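Local coordinates for protein Abbfa_003403 (Acinetobacter baumannii, PDB 4ZXH) that is a four-domain nonribosomal peptide synthetase, probably activating an amino acid, carrying it on phosphopantetheine, condensing it with a second acyl group and releasing the product, at residues Asn4-Leu9 with Val90-Ile95; Thr661-Ile666 with Leu678-Met683; Lys909-Val914 with Pro961-Glu966; Leu1263-Lys1268 with Val1291-Asp1296. All blocks are in the same frame, centred on the assembly; numbering follows the deposited sequence.

Interaction 1 (Asn4-Leu9 with Val90-Ile95)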
loop_
_atom_site.group_PDB
_atom_site.type_symbol
_atom_site.label_atom_id
_atom_site.label_comp_id
_atom_site.label_asym_id
_atom_site.label_seq_id
_atom_site.Cartn_x
_atom_site.Cartn_y
_atom_site.Cartn_z
ATOM N N ASN A 4 38.488 -29.719 11.408
ATOM C CA ASN A 4 38.396 -30.630 12.537
ATOM C C ASN A 4 39.115 -30.037 13.736
ATOM O O ASN A 4 38.635 -30.132 14.869
ATOM C CB ASN A 4 38.997 -31.997 12.190
ATOM C CG ASN A 4 38.481 -32.550 10.871
ATOM O OD1 ASN A 4 37.447 -33.223 10.820
ATOM N ND2 ASN A 4 39.208 -32.273 9.792
ATOM N N ASN A 5 40.260 -29.409 13.464
ATOM C CA ASN A 5 41.102 -28.776 14.486
ATOM C C ASN A 5 40.448 -27.623 15.275
ATOM O O ASN A 5 41.120 -26.638 15.596
ATOM C CB ASN A 5 42.395 -28.234 13.845
ATOM C CG ASN A 5 43.211 -29.311 13.130
ATOM O OD1 ASN A 5 43.062 -30.504 13.394
ATOM N ND2 ASN A 5 44.090 -28.881 12.225
ATOM N N LEU A 6 39.158 -27.736 15.586
ATOM C CA LEU A 6 38.488 -26.736 16.417
ATOM C C LEU A 6 37.730 -27.347 17.596
ATOM O O LEU A 6 37.976 -26.983 18.746
ATOM C CB LEU A 6 37.523 -25.895 15.580
ATOM C CG LEU A 6 38.072 -24.634 14.909
ATOM C CD1 LEU A 6 36.948 -23.879 14.222
ATOM C CD2 LEU A 6 38.749 -23.737 15.928
ATOM N N ALA A 7 36.808 -28.260 17.298
ATOM C CA ALA A 7 35.916 -28.854 18.298
ATOM C C ALA A 7 34.996 -27.820 18.978
ATOM O O ALA A 7 35.418 -26.738 19.413
ATOM C CB ALA A 7 36.722 -29.637 19.352
ATOM N N ARG A 8 33.719 -28.183 19.040
ATOM C CA ARG A 8 32.689 -27.400 19.699
ATOM C C ARG A 8 32.584 -27.827 21.158
ATOM O O ARG A 8 32.064 -28.907 21.466
ATOM C CB ARG A 8 31.346 -27.589 18.983
ATOM C CG ARG A 8 30.295 -26.508 19.214
ATOM C CD ARG A 8 29.320 -26.506 18.040
ATOM N NE ARG A 8 29.409 -27.756 17.279
ATOM C CZ ARG A 8 29.197 -27.870 15.968
ATOM N NH1 ARG A 8 28.881 -26.807 15.237
ATOM N NH2 ARG A 8 29.311 -29.051 15.382
ATOM N N LEU A 9 33.104 -27.002 22.059
ATOM C CA LEU A 9 32.802 -27.196 23.473
ATOM C C LEU A 9 31.893 -26.032 23.883
ATOM O O LEU A 9 31.987 -24.943 23.309
ATOM C CB LEU A 9 34.080 -27.293 24.314
ATOM C CG LEU A 9 35.155 -26.206 24.263
ATOM C CD1 LEU A 9 34.825 -25.171 25.294
ATOM C CD2 LEU A 9 36.549 -26.762 24.489
ATOM N N VAL A 90 32.598 -18.745 20.772
ATOM C CA VAL A 90 31.616 -19.017 19.734
ATOM C C VAL A 90 32.196 -20.024 18.740
ATOM O O VAL A 90 33.372 -19.937 18.382
ATOM C CB VAL A 90 31.225 -17.732 18.991
ATOM C CG1 VAL A 90 30.225 -18.042 17.907
ATOM C CG2 VAL A 90 30.633 -16.740 19.946
ATOM N N TYR A 91 31.409 -20.993 18.293
ATOM C CA TYR A 91 31.934 -21.860 17.254
ATOM C C TYR A 91 31.796 -21.090 15.945
ATOM O O TYR A 91 30.713 -20.638 15.600
ATOM C CB TYR A 91 31.218 -23.219 17.212
ATOM C CG TYR A 91 31.909 -24.243 16.310
ATOM C CD1 TYR A 91 33.132 -24.807 16.673
ATOM C CD2 TYR A 91 31.335 -24.650 15.103
ATOM C CE1 TYR A 91 33.768 -25.734 15.853
ATOM C CE2 TYR A 91 31.962 -25.581 14.285
ATOM C CZ TYR A 91 33.179 -26.119 14.665
ATOM O OH TYR A 91 33.812 -27.040 13.860
ATOM N N PRO A 92 32.914 -20.892 15.235
ATOM C CA PRO A 92 32.870 -20.083 14.014
ATOM C C PRO A 92 32.017 -20.756 12.977
ATOM O O PRO A 92 32.003 -21.989 12.900
ATOM C CB PRO A 92 34.332 -20.030 13.554
ATOM C CG PRO A 92 35.138 -20.443 14.758
ATOM C CD PRO A 92 34.266 -21.407 15.508
ATOM N N ASN A 93 31.310 -19.954 12.196
ATOM C CA ASN A 93 30.517 -20.462 11.098
ATOM C C ASN A 93 31.266 -20.237 9.782
ATOM O O ASN A 93 31.123 -19.204 9.100
ATOM C CB ASN A 93 29.142 -19.800 11.089
ATOM C CG ASN A 93 28.233 -20.389 10.057
ATOM O OD1 ASN A 93 28.626 -21.296 9.326
ATOM N ND2 ASN A 93 27.004 -19.892 9.988
ATOM N N ILE A 94 32.074 -21.227 9.446
ATOM C CA ILE A 94 32.939 -21.207 8.281
ATOM C C ILE A 94 32.538 -22.308 7.298
ATOM O O ILE A 94 32.710 -23.498 7.576
ATOM C CB ILE A 94 34.414 -21.371 8.719
ATOM C CG1 ILE A 94 34.820 -20.174 9.571
ATOM C CG2 ILE A 94 35.345 -21.488 7.527
ATOM C CD1 ILE A 94 36.286 -20.100 9.805
ATOM N N ILE A 95 31.984 -21.891 6.160
ATOM C CA ILE A 95 31.512 -22.792 5.104
ATOM C C ILE A 95 32.589 -22.954 4.037
ATOM O O ILE A 95 33.230 -21.969 3.658
ATOM C CB ILE A 95 30.244 -22.262 4.421
ATOM C CG1 ILE A 95 29.265 -21.708 5.445
ATOM C CG2 ILE A 95 29.564 -23.372 3.632
ATOM C CD1 ILE A 95 28.827 -22.731 6.418
#
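Tyr91 offers the broadest surface here. Its CG is anti to the backbone N (chi1 -169°), which sends the ring toward the N-terminal loop, where Arg8 crosses it at about a right angle. Arg8 CB lies over a face of the ring, and CD follows at 3.8 Å from Tyr91 CG. A bend at chi3 of Arg8 (18°) then folds the guanidinium back, so that NH1 comes within 3.3 Å of Tyr91 CD2. The two planes are tilted 48° apart, and Arg8 CZ sits off-centre, 4.3 Å from the Tyr91 ring centroid: a cation-pi contact without flat stacking. At the far end of the ring, Leu6 CB meets Tyr91 CE1 obliquely at 3.8 Å. The loop comes just ahead of strand 13-18, while 90-95 leads into strand 94-98, an outermost strand of the mixed sheet of the condensation domain, so the N-terminal segment is laid against the approach to a sheet edge. At Pro92 the packing becomes tip to tip, with Leu6 CD1 3.9 Å from Pro92 CD; both residues also touch helix 56-67, Leu6 at Glu62 and Pro92 at Met65. Further on, Ile94 turns to Leu61 of that helix and lines the pocket of the bound phosphocholine lipid.

Interaction 2 (Thr661-Ile666 with Leu678-Met683)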
loop_
_atom_site.group_PDB
_atom_site.type_symbol
_atom_site.label_atom_id
_atom_site.label_comp_id
_atom_site.label_asym_id
_atom_site.label_seq_id
_atom_site.Cartn_x
_atom_site.Cartn_y
_atom_site.Cartn_z
ATOM N N THR A 661 -16.130 -10.754 -43.210
ATOM C CA THR A 661 -16.205 -9.963 -41.983
ATOM C C THR A 661 -17.640 -9.686 -41.577
ATOM O O THR A 661 -18.419 -9.146 -42.360
ATOM C CB THR A 661 -15.489 -8.608 -42.112
ATOM O OG1 THR A 661 -14.096 -8.811 -42.382
ATOM C CG2 THR A 661 -15.628 -7.845 -40.825
ATOM N N GLN A 662 -17.986 -10.049 -40.348
ATOM C CA GLN A 662 -19.288 -9.703 -39.812
ATOM C C GLN A 662 -19.130 -8.956 -38.494
ATOM O O GLN A 662 -18.807 -9.534 -37.459
ATOM C CB GLN A 662 -20.153 -10.953 -39.653
ATOM C CG GLN A 662 -20.585 -11.511 -40.995
ATOM C CD GLN A 662 -21.662 -12.568 -40.891
ATOM O OE1 GLN A 662 -21.716 -13.328 -39.927
ATOM N NE2 GLN A 662 -22.538 -12.612 -41.887
ATOM N N LEU A 663 -19.374 -7.654 -38.551
ATOM C CA LEU A 663 -19.124 -6.766 -37.427
ATOM C C LEU A 663 -20.412 -6.376 -36.730
ATOM O O LEU A 663 -21.374 -5.962 -37.382
ATOM C CB LEU A 663 -18.393 -5.508 -37.908
ATOM C CG LEU A 663 -17.727 -4.604 -36.869
ATOM C CD1 LEU A 663 -16.570 -3.932 -37.532
ATOM C CD2 LEU A 663 -18.690 -3.555 -36.300
ATOM N N LEU A 664 -20.429 -6.495 -35.404
ATOM C CA LEU A 664 -21.594 -6.080 -34.637
ATOM C C LEU A 664 -21.433 -4.652 -34.141
ATOM O O LEU A 664 -20.698 -4.396 -33.184
ATOM C CB LEU A 664 -21.839 -7.009 -33.459
ATOM C CG LEU A 664 -23.139 -6.713 -32.714
ATOM C CD1 LEU A 664 -24.333 -6.959 -33.624
ATOM C CD2 LEU A 664 -23.251 -7.540 -31.434
ATOM N N ALA A 665 -22.130 -3.729 -34.801
ATOM C CA ALA A 665 -22.110 -2.327 -34.427
ATOM C C ALA A 665 -23.089 -2.008 -33.278
ATOM O O ALA A 665 -24.309 -2.097 -33.437
ATOM C CB ALA A 665 -22.419 -1.488 -35.628
ATOM N N ILE A 666 -22.544 -1.620 -32.125
ATOM C CA ILE A 666 -23.355 -1.395 -30.926
ATOM C C ILE A 666 -23.264 0.026 -30.403
ATOM O O ILE A 666 -24.046 0.424 -29.555
ATOM C CB ILE A 666 -22.937 -2.320 -29.781
ATOM C CG1 ILE A 666 -21.541 -1.955 -29.312
ATOM C CG2 ILE A 666 -22.927 -3.761 -30.235
ATOM C CD1 ILE A 666 -21.005 -2.936 -28.324
ATOM N N LEU A 678 -19.634 1.228 -38.374
ATOM C CA LEU A 678 -20.660 1.368 -39.399
ATOM C C LEU A 678 -20.104 1.378 -40.835
ATOM O O LEU A 678 -20.850 1.190 -41.784
ATOM C CB LEU A 678 -21.468 2.645 -39.137
ATOM C CG LEU A 678 -22.198 2.689 -37.783
ATOM C CD1 LEU A 678 -22.784 4.086 -37.501
ATOM C CD2 LEU A 678 -23.289 1.601 -37.666
ATOM N N LEU A 679 -18.802 1.576 -41.000
ATOM C CA LEU A 679 -18.256 1.762 -42.340
ATOM C C LEU A 679 -17.278 0.695 -42.791
ATOM O O LEU A 679 -17.379 0.188 -43.904
ATOM C CB LEU A 679 -17.561 3.117 -42.445
ATOM C CG LEU A 679 -18.461 4.344 -42.337
ATOM C CD1 LEU A 679 -17.640 5.606 -42.575
ATOM C CD2 LEU A 679 -19.625 4.236 -43.310
ATOM N N ILE A 680 -16.318 0.351 -41.944
ATOM C CA ILE A 680 -15.173 -0.391 -42.456
ATOM C C ILE A 680 -15.489 -1.763 -43.085
ATOM O O ILE A 680 -14.730 -2.202 -43.948
ATOM C CB ILE A 680 -14.071 -0.569 -41.373
ATOM C CG1 ILE A 680 -12.709 -0.758 -42.057
ATOM C CG2 ILE A 680 -14.389 -1.714 -40.420
ATOM C CD1 ILE A 680 -11.534 -0.867 -41.111
ATOM N N PRO A 681 -16.601 -2.437 -42.701
ATOM C CA PRO A 681 -16.773 -3.651 -43.507
ATOM C C PRO A 681 -17.312 -3.305 -44.886
ATOM O O PRO A 681 -17.055 -4.043 -45.838
ATOM C CB PRO A 681 -17.791 -4.484 -42.709
ATOM C CG PRO A 681 -17.859 -3.843 -41.356
ATOM C CD PRO A 681 -17.571 -2.392 -41.591
ATOM N N LEU A 682 -18.045 -2.197 -44.992
ATOM C CA LEU A 682 -18.598 -1.790 -46.281
ATOM C C LEU A 682 -17.491 -1.440 -47.279
ATOM O O LEU A 682 -17.652 -1.632 -48.476
ATOM C CB LEU A 682 -19.532 -0.609 -46.116
ATOM C CG LEU A 682 -20.761 -0.835 -45.255
ATOM C CD1 LEU A 682 -21.532 0.470 -45.161
ATOM C CD2 LEU A 682 -21.629 -1.936 -45.834
ATOM N N MET A 683 -16.367 -0.932 -46.784
ATOM C CA MET A 683 -15.204 -0.694 -47.639
ATOM C C MET A 683 -14.633 -1.985 -48.260
ATOM O O MET A 683 -13.889 -1.930 -49.251
ATOM C CB MET A 683 -14.098 0.024 -46.850
ATOM C CG MET A 683 -14.380 1.482 -46.491
ATOM S SD MET A 683 -13.331 2.115 -45.143
ATOM C CE MET A 683 -11.690 1.659 -45.690
#
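Everything that crosses between 661-666 and 678-683 is apolar; no hydrogen bond joins the two. The main piece is Leu663 against Pro681, whose side chains meet at about a right angle. Pro681 CG sits 3.9 Å from Leu663 CB and 4.0 Å from Leu663 CD1, so the proline ring corner presses on both the root and one branch of the leucine. Leu663 holds its CG anti to the backbone N (chi1 -165°), and its CD1 also reaches Ile680 CG2 at 4.2 Å. Toward the C-terminal end of the strand, Leu678 starts out pointing away, but its CD2 branch comes back to cover the methyl of Ala665, at 3.8 Å from Ala665 CB. Thr661 makes the looser end, CG2 to Pro681 CB at 4.4 Å.

The polar groups look to other partners. Thr661 OG1 is hydrogen-bonded to Thr658 N, and the strand backbone pairs with 687-690 on one side and 713-716 on the other. Leu664, pointing to the other face of the sheet, packs on helix 699-709. Alternate residues Thr661, Leu663 and Ala665 therefore meet helix 674-679 and the helical residues that follow, up to Pro681, the packing of a beta-alpha-beta crossover (662-665, 674-679, 687-690) in the adenylation domain.

Interaction 3 (Lys909-Val914 with Pro961-Glu966)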
loop_
_atom_site.group_PDB
_atom_site.type_symbol
_atom_site.label_atom_id
_atom_site.label_comp_id
_atom_site.label_asym_id
_atom_site.label_seq_id
_atom_site.Cartn_x
_atom_site.Cartn_y
_atom_site.Cartn_z
ATOM N N LYS A 909 -8.612 12.817 0.940
ATOM C CA LYS A 909 -8.810 11.439 1.361
ATOM C C LYS A 909 -9.325 10.589 0.205
ATOM O O LYS A 909 -9.972 11.092 -0.718
ATOM C CB LYS A 909 -9.791 11.362 2.529
ATOM C CG LYS A 909 -9.273 11.814 3.886
ATOM C CD LYS A 909 -10.436 11.746 4.896
ATOM C CE LYS A 909 -10.053 12.095 6.333
ATOM N NZ LYS A 909 -9.146 11.090 6.961
ATOM N N LEU A 910 -9.027 9.296 0.274
ATOM C CA LEU A 910 -9.459 8.303 -0.704
ATOM C C LEU A 910 -10.820 7.720 -0.381
ATOM O O LEU A 910 -11.087 7.404 0.778
ATOM C CB LEU A 910 -8.443 7.171 -0.763
ATOM C CG LEU A 910 -7.118 7.569 -1.375
ATOM C CD1 LEU A 910 -6.125 6.436 -1.183
ATOM C CD2 LEU A 910 -7.356 7.828 -2.819
ATOM N N VAL A 911 -11.656 7.557 -1.413
ATOM C CA VAL A 911 -12.995 6.937 -1.326
ATOM C C VAL A 911 -13.097 5.745 -2.254
ATOM O O VAL A 911 -12.730 5.835 -3.433
ATOM C CB VAL A 911 -14.112 7.906 -1.745
ATOM C CG1 VAL A 911 -15.484 7.368 -1.347
ATOM C CG2 VAL A 911 -13.874 9.251 -1.147
ATOM N N ALA A 912 -13.624 4.638 -1.761
ATOM C CA ALA A 912 -13.819 3.485 -2.630
ATOM C C ALA A 912 -15.290 3.189 -2.821
ATOM O O ALA A 912 -16.004 2.918 -1.850
ATOM C CB ALA A 912 -13.108 2.263 -2.065
ATOM N N TYR A 913 -15.748 3.248 -4.068
ATOM C CA TYR A 913 -17.111 2.816 -4.415
ATOM C C TYR A 913 -17.074 1.371 -4.945
ATOM O O TYR A 913 -16.193 1.025 -5.758
ATOM C CB TYR A 913 -17.737 3.752 -5.456
ATOM C CG TYR A 913 -17.712 5.218 -5.083
ATOM C CD1 TYR A 913 -18.816 5.828 -4.478
ATOM C CD2 TYR A 913 -16.598 5.989 -5.336
ATOM C CE1 TYR A 913 -18.801 7.175 -4.123
ATOM C CE2 TYR A 913 -16.562 7.334 -4.990
ATOM C CZ TYR A 913 -17.667 7.923 -4.385
ATOM O OH TYR A 913 -17.619 9.259 -4.043
ATOM N N VAL A 914 -17.990 0.517 -4.480
ATOM C CA VAL A 914 -17.989 -0.878 -4.932
ATOM C C VAL A 914 -19.390 -1.401 -5.261
ATOM O O VAL A 914 -20.377 -0.950 -4.673
ATOM C CB VAL A 914 -17.344 -1.803 -3.883
ATOM C CG1 VAL A 914 -15.850 -1.486 -3.734
ATOM C CG2 VAL A 914 -18.049 -1.660 -2.554
ATOM N N PRO A 961 -21.813 9.780 -5.750
ATOM C CA PRO A 961 -22.265 10.642 -4.647
ATOM C C PRO A 961 -21.085 11.039 -3.776
ATOM O O PRO A 961 -20.147 10.269 -3.673
ATOM C CB PRO A 961 -23.257 9.770 -3.868
ATOM C CG PRO A 961 -23.422 8.525 -4.659
ATOM C CD PRO A 961 -22.241 8.385 -5.581
ATOM N N GLU A 962 -21.112 12.233 -3.195
ATOM C CA GLU A 962 -20.010 12.664 -2.344
ATOM C C GLU A 962 -20.022 11.815 -1.087
ATOM O O GLU A 962 -21.086 11.426 -0.603
ATOM C CB GLU A 962 -20.109 14.155 -2.009
ATOM C CG GLU A 962 -20.199 15.067 -3.231
ATOM C CD GLU A 962 -18.996 14.952 -4.186
ATOM O OE1 GLU A 962 -17.834 14.911 -3.707
ATOM O OE2 GLU A 962 -19.219 14.923 -5.423
ATOM N N PRO A 963 -18.829 11.465 -0.595
ATOM C CA PRO A 963 -18.691 10.695 0.642
ATOM C C PRO A 963 -18.860 11.581 1.867
ATOM O O PRO A 963 -18.526 12.763 1.813
ATOM C CB PRO A 963 -17.258 10.163 0.562
ATOM C CG PRO A 963 -16.545 11.222 -0.179
ATOM C CD PRO A 963 -17.521 11.720 -1.222
ATOM N N ILE A 964 -19.375 11.006 2.945
ATOM C CA ILE A 964 -19.323 11.621 4.256
ATOM C C ILE A 964 -18.317 10.875 5.140
ATOM O O ILE A 964 -18.605 9.802 5.664
ATOM C CB ILE A 964 -20.697 11.615 4.895
ATOM C CG1 ILE A 964 -21.683 12.350 3.992
ATOM C CG2 ILE A 964 -20.650 12.225 6.252
ATOM C CD1 ILE A 964 -23.122 12.252 4.475
ATOM N N PHE A 965 -17.124 11.428 5.288
ATOM C CA PHE A 965 -16.063 10.760 6.054
ATOM C C PHE A 965 -16.275 10.720 7.570
ATOM O O PHE A 965 -16.633 11.733 8.173
ATOM C CB PHE A 965 -14.716 11.434 5.796
ATOM C CG PHE A 965 -14.218 11.286 4.396
ATOM C CD1 PHE A 965 -13.678 10.084 3.959
ATOM C CD2 PHE A 965 -14.277 12.350 3.511
ATOM C CE1 PHE A 965 -13.204 9.949 2.652
ATOM C CE2 PHE A 965 -13.807 12.216 2.209
ATOM C CZ PHE A 965 -13.264 11.019 1.784
ATOM N N GLU A 966 -16.027 9.552 8.171
ATOM C CA GLU A 966 -15.835 9.434 9.618
ATOM C C GLU A 966 -14.696 10.359 10.058
ATOM O O GLU A 966 -13.601 10.309 9.492
ATOM C CB GLU A 966 -15.511 7.989 10.016
ATOM C CG GLU A 966 -16.702 7.018 10.036
ATOM C CD GLU A 966 -16.317 5.597 10.492
ATOM O OE1 GLU A 966 -15.481 5.466 11.419
ATOM O OE2 GLU A 966 -16.861 4.614 9.933
#
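The tight part of this contact centres on Phe965, held between two side chains. Lys909 slides past it in the opposite direction and lays its methylene chain on one face, with CD 3.8 Å from the Phe965 ring centroid and only 13° off the normal, a CH-pi contact. Pro963 CB stands over the opposite face, offset toward the rim. Leu910 O comes to the ring edge in its plane, and Val911 CG2 approaches obliquely, 3.5 Å from Phe965 CZ. The same CG2 also meets Pro963 CG at 3.5 Å, so one methyl of Val911 fills the angle between proline and phenylalanine. Further along the strand, Tyr913 OH gives a hydrogen bond of 2.7 Å to Pro961 O, at 158° to the C=O and in the carbonyl plane; the ring lies alongside, with Tyr913 CE1 3.9 Å from Pro961 CD.

The loose side faces solvent. Lys909 leads its ammonium away from the contact beyond the ring, Glu966 is poorly ordered, and Glu962 points outward, its OE1 making a long, weak ion pair with Lys901 NZ. The Phe-Pro-Glu-Pro run ending at Pro963 resembles the LPxP motif of linkers between adenylation and carrier domains.

This linker, heading for helix 977-990, covers one face of strand 907-916, the middle strand between 893-903 and 940-943, while Leu910 and Ala912 pack against helix 880-888 on the other face.

Interaction 4 (Leu1263-Lys1268 with Val1291-Asp1296)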
loop_
_atom_site.group_PDB
_atom_site.type_symbol
_atom_site.label_atom_id
_atom_site.label_comp_id
_atom_site.label_asym_id
_atom_site.label_seq_id
_atom_site.Cartn_x
_atom_site.Cartn_y
_atom_site.Cartn_z
ATOM N N LEU A 1263 -14.535 -3.594 53.985
ATOM C CA LEU A 1263 -15.118 -2.366 53.458
ATOM C C LEU A 1263 -16.226 -2.744 52.486
ATOM O O LEU A 1263 -15.956 -3.352 51.438
ATOM C CB LEU A 1263 -14.063 -1.499 52.762
ATOM C CG LEU A 1263 -14.573 -0.295 51.968
ATOM C CD1 LEU A 1263 -15.229 0.692 52.902
ATOM C CD2 LEU A 1263 -13.434 0.370 51.199
ATOM N N LEU A 1264 -17.470 -2.413 52.839
ATOM C CA LEU A 1264 -18.597 -2.674 51.943
ATOM C C LEU A 1264 -19.101 -1.394 51.285
ATOM O O LEU A 1264 -19.625 -0.506 51.960
ATOM C CB LEU A 1264 -19.734 -3.358 52.693
ATOM C CG LEU A 1264 -21.037 -3.528 51.903
ATOM C CD1 LEU A 1264 -20.847 -4.423 50.719
ATOM C CD2 LEU A 1264 -22.130 -4.061 52.802
ATOM N N VAL A 1265 -18.925 -1.299 49.972
ATOM C CA VAL A 1265 -19.379 -0.141 49.213
ATOM C C VAL A 1265 -20.757 -0.445 48.629
ATOM O O VAL A 1265 -20.901 -1.330 47.782
ATOM C CB VAL A 1265 -18.383 0.227 48.073
ATOM C CG1 VAL A 1265 -18.897 1.388 47.259
ATOM C CG2 VAL A 1265 -17.002 0.567 48.644
ATOM N N LYS A 1266 -21.778 0.266 49.089
ATOM C CA LYS A 1266 -23.128 -0.022 48.635
ATOM C C LYS A 1266 -23.586 0.954 47.562
ATOM O O LYS A 1266 -23.448 2.175 47.696
ATOM C CB LYS A 1266 -24.104 -0.001 49.806
ATOM C CG LYS A 1266 -25.551 -0.145 49.381
ATOM C CD LYS A 1266 -26.451 -0.428 50.563
ATOM C CE LYS A 1266 -27.908 -0.386 50.145
ATOM N NZ LYS A 1266 -28.782 -0.119 51.337
ATOM N N ALA A 1267 -24.109 0.399 46.480
ATOM C CA ALA A 1267 -24.752 1.187 45.445
ATOM C C ALA A 1267 -26.075 1.722 45.997
ATOM O O ALA A 1267 -27.019 0.958 46.185
ATOM C CB ALA A 1267 -24.975 0.329 44.204
ATOM N N LYS A 1268 -26.139 3.020 46.278
ATOM C CA LYS A 1268 -27.263 3.570 47.037
ATOM C C LYS A 1268 -28.486 3.794 46.159
ATOM O O LYS A 1268 -29.591 3.957 46.666
ATOM C CB LYS A 1268 -26.874 4.881 47.745
ATOM C CG LYS A 1268 -26.955 6.149 46.890
ATOM C CD LYS A 1268 -26.449 7.367 47.663
ATOM C CE LYS A 1268 -26.239 8.568 46.751
ATOM N NZ LYS A 1268 -25.379 9.634 47.381
ATOM N N VAL A 1291 -20.122 2.232 53.190
ATOM C CA VAL A 1291 -20.075 3.540 52.538
ATOM C C VAL A 1291 -21.069 3.519 51.386
ATOM O O VAL A 1291 -20.970 2.680 50.493
ATOM C CB VAL A 1291 -18.638 3.887 52.000
ATOM C CG1 VAL A 1291 -18.644 5.148 51.169
ATOM C CG2 VAL A 1291 -17.642 4.036 53.129
ATOM N N ASP A 1292 -22.038 4.427 51.413
ATOM C CA ASP A 1292 -23.076 4.466 50.386
ATOM C C ASP A 1292 -22.723 5.469 49.273
ATOM O O ASP A 1292 -22.601 6.669 49.515
ATOM C CB ASP A 1292 -24.443 4.804 51.010
ATOM C CG ASP A 1292 -24.918 3.746 52.019
ATOM O OD1 ASP A 1292 -24.337 2.637 52.050
ATOM O OD2 ASP A 1292 -25.882 4.020 52.777
ATOM N N LEU A 1293 -22.590 4.961 48.052
ATOM C CA LEU A 1293 -22.108 5.736 46.916
ATOM C C LEU A 1293 -23.103 5.727 45.763
ATOM O O LEU A 1293 -23.773 4.733 45.545
ATOM C CB LEU A 1293 -20.764 5.171 46.443
ATOM C CG LEU A 1293 -19.586 5.355 47.382
ATOM C CD1 LEU A 1293 -18.307 4.999 46.667
ATOM C CD2 LEU A 1293 -19.553 6.792 47.821
ATOM N N PRO A 1294 -23.185 6.820 45.003
ATOM C CA PRO A 1294 -24.043 6.884 43.806
ATOM C C PRO A 1294 -23.875 5.704 42.852
ATOM O O PRO A 1294 -22.766 5.202 42.682
ATOM C CB PRO A 1294 -23.591 8.175 43.126
ATOM C CG PRO A 1294 -23.146 9.031 44.261
ATOM C CD PRO A 1294 -22.480 8.088 45.235
ATOM N N GLY A 1295 -24.983 5.277 42.245
ATOM C CA GLY A 1295 -24.990 4.220 41.245
ATOM C C GLY A 1295 -25.866 3.066 41.687
ATOM O O GLY A 1295 -26.279 3.016 42.855
ATOM N N ASP A 1296 -26.173 2.149 40.765
ATOM C CA ASP A 1296 -26.903 0.927 41.131
ATOM C C ASP A 1296 -25.935 -0.238 41.092
ATOM O O ASP A 1296 -24.725 -0.024 41.007
ATOM C CB ASP A 1296 -28.113 0.674 40.220
ATOM C CG ASP A 1296 -27.756 0.590 38.739
ATOM O OD1 ASP A 1296 -26.732 -0.019 38.356
ATOM O OD2 ASP A 1296 -28.533 1.130 37.929
#
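The last two strands at one edge of the thioesterase's alpha/beta-hydrolase sheet run parallel here, 1262-1267 inside and 1288-1293 outermost. Four backbone bonds alternate between them: Val1291 N to Leu1264 O at 3.0 Å, Lys1266 N to Val1291 O at 2.9 Å, Leu1293 N to Lys1266 O at 2.9 Å, and Lys1268 N to Leu1293 O at 3.0 Å. The third is the straightest (175° at the hydrogen) and runs nearly along the C=O axis, whereas in the last the donor stands 31° above the carbonyl plane. On one face Val1265 CG1 packs on Leu1293 CD1 at 3.7 Å, and Leu1293 goes on to helix 1303-1316. On the other, Lys1266 and Asp1292 lie side by side, Lys1266 CB 3.5 Å from Asp1292 OD1. Their charged ends do not join: Lys1266 NZ bonds to Glu1276 O and Asp1292 OD1 to Gln1290 NE2. Past the strand, Lys1268 runs its extended chain alongside Pro1294, and the carbonyls of Gly1295 and Asp1296 fold over the methyl of Ala1267. Ala1267 N also binds OD1 of Asp1164, the probable acid of a Cys-His-Asp triad. That N-H would help fix the carboxylate and probably favours its ionised form.

The four contacts follow one another along the chain and none touches another; even the nearest pair, interactions 2 and 3, stays about 23 Å apart at the closest atoms. Interaction 2 is fully buried and purely apolar, as suits a strand and a helical segment packed inside a domain. Interaction 1 lies at the surface and combines an off-centre cation-pi contact with apolar packing of a leucine, while interaction 3, partly buried, combines a CH-pi contact with a single hydrogen bond to strap a linker on a sheet. Interaction 4 differs in being held mainly by backbone bonds within one sheet. Each contact holds different elements, in the condensation, adenylation and thioesterase parts; interactions 2 and 4 lie on opposite sides of the chain's centre.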